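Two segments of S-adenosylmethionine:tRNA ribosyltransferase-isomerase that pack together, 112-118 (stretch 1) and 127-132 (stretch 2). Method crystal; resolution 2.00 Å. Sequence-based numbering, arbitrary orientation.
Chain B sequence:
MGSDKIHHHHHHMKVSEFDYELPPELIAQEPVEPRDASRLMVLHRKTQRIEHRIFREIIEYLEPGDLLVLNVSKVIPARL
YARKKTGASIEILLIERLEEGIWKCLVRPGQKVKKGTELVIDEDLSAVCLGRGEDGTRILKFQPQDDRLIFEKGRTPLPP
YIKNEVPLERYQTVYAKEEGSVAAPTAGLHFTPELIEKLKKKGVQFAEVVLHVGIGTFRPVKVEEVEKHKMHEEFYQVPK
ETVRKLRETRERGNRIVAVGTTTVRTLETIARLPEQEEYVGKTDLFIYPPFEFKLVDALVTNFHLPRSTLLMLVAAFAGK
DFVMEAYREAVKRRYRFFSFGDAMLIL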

# COMPACT_ATOMS: atom_id res chain seq x y z
N LYS B 112 21.67 -26.99 24.96
CA LYS B 112 23.13 -27.00 24.96
C LYS B 112 23.75 -25.76 25.62
O LYS B 112 24.78 -25.86 26.29
CB LYS B 112 23.64 -27.12 23.51
N VAL B 113 23.13 -24.59 25.46
CA VAL B 113 23.80 -23.32 25.72
C VAL B 113 23.46 -22.74 27.10
O VAL B 113 22.30 -22.51 27.39
CB VAL B 113 23.48 -22.31 24.58
CG1 VAL B 113 24.25 -21.02 24.74
CG2 VAL B 113 23.78 -22.96 23.23
N LYS B 114 24.48 -22.55 27.94
CA LYS B 114 24.31 -21.99 29.29
C LYS B 114 25.39 -20.96 29.53
O LYS B 114 26.24 -20.73 28.69
CB LYS B 114 24.38 -23.07 30.36
N LYS B 115 25.37 -20.33 30.69
CA LYS B 115 26.34 -19.29 30.98
C LYS B 115 27.75 -19.85 30.85
O LYS B 115 28.04 -20.92 31.35
CB LYS B 115 26.08 -18.77 32.37
CG LYS B 115 26.99 -17.67 32.83
CD LYS B 115 26.46 -17.15 34.13
CE LYS B 115 27.37 -16.15 34.75
NZ LYS B 115 26.80 -15.75 36.08
N GLY B 116 28.62 -19.16 30.12
CA GLY B 116 29.97 -19.65 29.89
C GLY B 116 30.14 -20.45 28.62
O GLY B 116 31.27 -20.66 28.18
N THR B 117 29.05 -20.92 28.03
CA THR B 117 29.15 -21.67 26.79
C THR B 117 29.79 -20.78 25.73
O THR B 117 29.36 -19.64 25.53
CB THR B 117 27.75 -22.16 26.32
OG1 THR B 117 27.21 -23.08 27.27
CG2 THR B 117 27.84 -22.98 25.05
N GLU B 118 30.83 -21.29 25.05
CA GLU B 118 31.48 -20.56 23.95
C GLU B 118 30.99 -21.12 22.62
O GLU B 118 30.76 -22.32 22.49
CB GLU B 118 33.01 -20.66 24.05
CG GLU B 118 33.76 -19.95 22.92
CD GLU B 118 33.53 -18.46 22.91
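Stretch 2 (127-132) AVCLGR

Residues 127-132 form an extended strand that begins earlier in the chain and runs antiparallel to the incoming segment 112-118, most of which has no regular secondary structure. The two stretches belong to one chain, and together they bury 358 Å² of surface. Their register is fixed at two points: the CA atoms of Lys115 and Gly131 lie 4.6 Å apart, and those of Glu118 and Val128 lie 4.5 Å apart. From Lys115 onward, the partners move back along the strand from Gly131 towards Ala127.

Lys112, modelled only as far as CB, stays out of reach of the strand. Contact begins at Val113, a buried residue with a t rotamer, whose CG1 packs 3.9 Å from CB of Cys129. This is an apolar contact, and it places the cysteine beside the valine at the approach to the turn.

The chain then folds through a type II beta turn from Lys114 to Thr117. The turn is closed by a backbone hydrogen bond from Thr117 N to Lys114 O (2.9 Å), and it is further tied by the threonine side chain, in the m rotamer, whose OG1 accepts a nearly straight hydrogen bond from Lys114 N (2.9 Å). Although the CA-to-CB bond of Lys114 points away from the strand, its backbone is close: Lys114 O lies 3.2 Å from CB of Cys129, whose own CA-to-CB bond is directed toward stretch 1.

At Lys115 the turn passes alongside the strand. Its CA makes a CA-H...O contact with Cys129 O at 3.5 Å. The fully extended side chain, t at all four chi angles, then leads away, so the contact with Leu130 O is made along the aliphatic part of the chain, CG at 3.7 Å and CD at 3.8 Å, while NZ is farther off at 4.8 Å.

Gly116 follows with phi/psi of 93/-16, where a CB would be jammed against the carbonyl oxygen of the preceding residue; the conformation by itself calls for glycine. Gly116 N donates to Cys129 O at 2.7 Å, with an angle of 172° at the hydrogen. Thr117 completes the pairing in the other sense, its O accepting from Cys129 N at 2.9 Å and 159°. Both backbone polar groups of Cys129 are thus satisfied by consecutive residues of the turn. Cys129 also has the largest area covered by the other stretch. Thr117 O also receives a CA-H...O contact from Val128 CA at 3.4 Å, and the CB atoms of Thr117 and Cys129 are 4.3 Å apart.

Glu118 brings stretch 1 into strand conformation and forms an antiparallel, non-hydrogen-bonded bridge with Val128, the two side chains lying on the same face of the sheet. Here the backbones meet through a CA-H...O contact of 3.5 Å from Glu118 CA to Ala127 O. The glutamate side chain, whose carboxylate oxygens are not modelled, bends back at chi2 (64°, p), bringing CD to 3.0 Å from Ala127 O.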

# COMPACT_ATOMS: atom_id res chain seq x y z
N ALA B 127 31.27 -16.06 20.23
CA ALA B 127 30.31 -15.52 21.21
C ALA B 127 30.41 -16.35 22.46
O ALA B 127 30.72 -17.55 22.40
CB ALA B 127 28.89 -15.57 20.67
N VAL B 128 30.19 -15.71 23.60
CA VAL B 128 30.11 -16.37 24.87
C VAL B 128 28.73 -16.10 25.43
O VAL B 128 28.20 -14.99 25.32
CB VAL B 128 31.18 -15.82 25.86
CG1 VAL B 128 31.32 -16.75 27.03
N CYS B 129 28.14 -17.11 26.06
CA CYS B 129 26.84 -16.92 26.66
C CYS B 129 27.04 -16.34 28.04
O CYS B 129 27.79 -16.88 28.84
CB CYS B 129 26.08 -18.24 26.73
SG CYS B 129 24.47 -18.06 27.51
N LEU B 130 26.38 -15.20 28.28
CA LEU B 130 26.42 -14.54 29.60
C LEU B 130 25.27 -14.92 30.48
O LEU B 130 25.27 -14.59 31.65
CB LEU B 130 26.37 -13.03 29.44
CG LEU B 130 27.47 -12.39 28.61
CD1 LEU B 130 27.25 -10.88 28.60
CD2 LEU B 130 28.85 -12.76 29.13
N GLY B 131 24.24 -15.56 29.93
CA GLY B 131 23.13 -15.98 30.75
C GLY B 131 21.92 -16.30 29.92
O GLY B 131 21.97 -16.26 28.68
N ARG B 132 20.86 -16.67 30.61
CA ARG B 132 19.60 -17.07 30.00
C ARG B 132 18.52 -16.13 30.51
O ARG B 132 18.48 -15.81 31.72
CB ARG B 132 19.21 -18.51 30.39
CG ARG B 132 17.94 -18.99 29.64
CD ARG B 132 17.29 -20.32 30.11
NE ARG B 132 15.90 -20.44 29.62
CZ ARG B 132 15.26 -21.60 29.37
NH1 ARG B 132 15.84 -22.78 29.58
NH2 ARG B 132 14.01 -21.58 28.92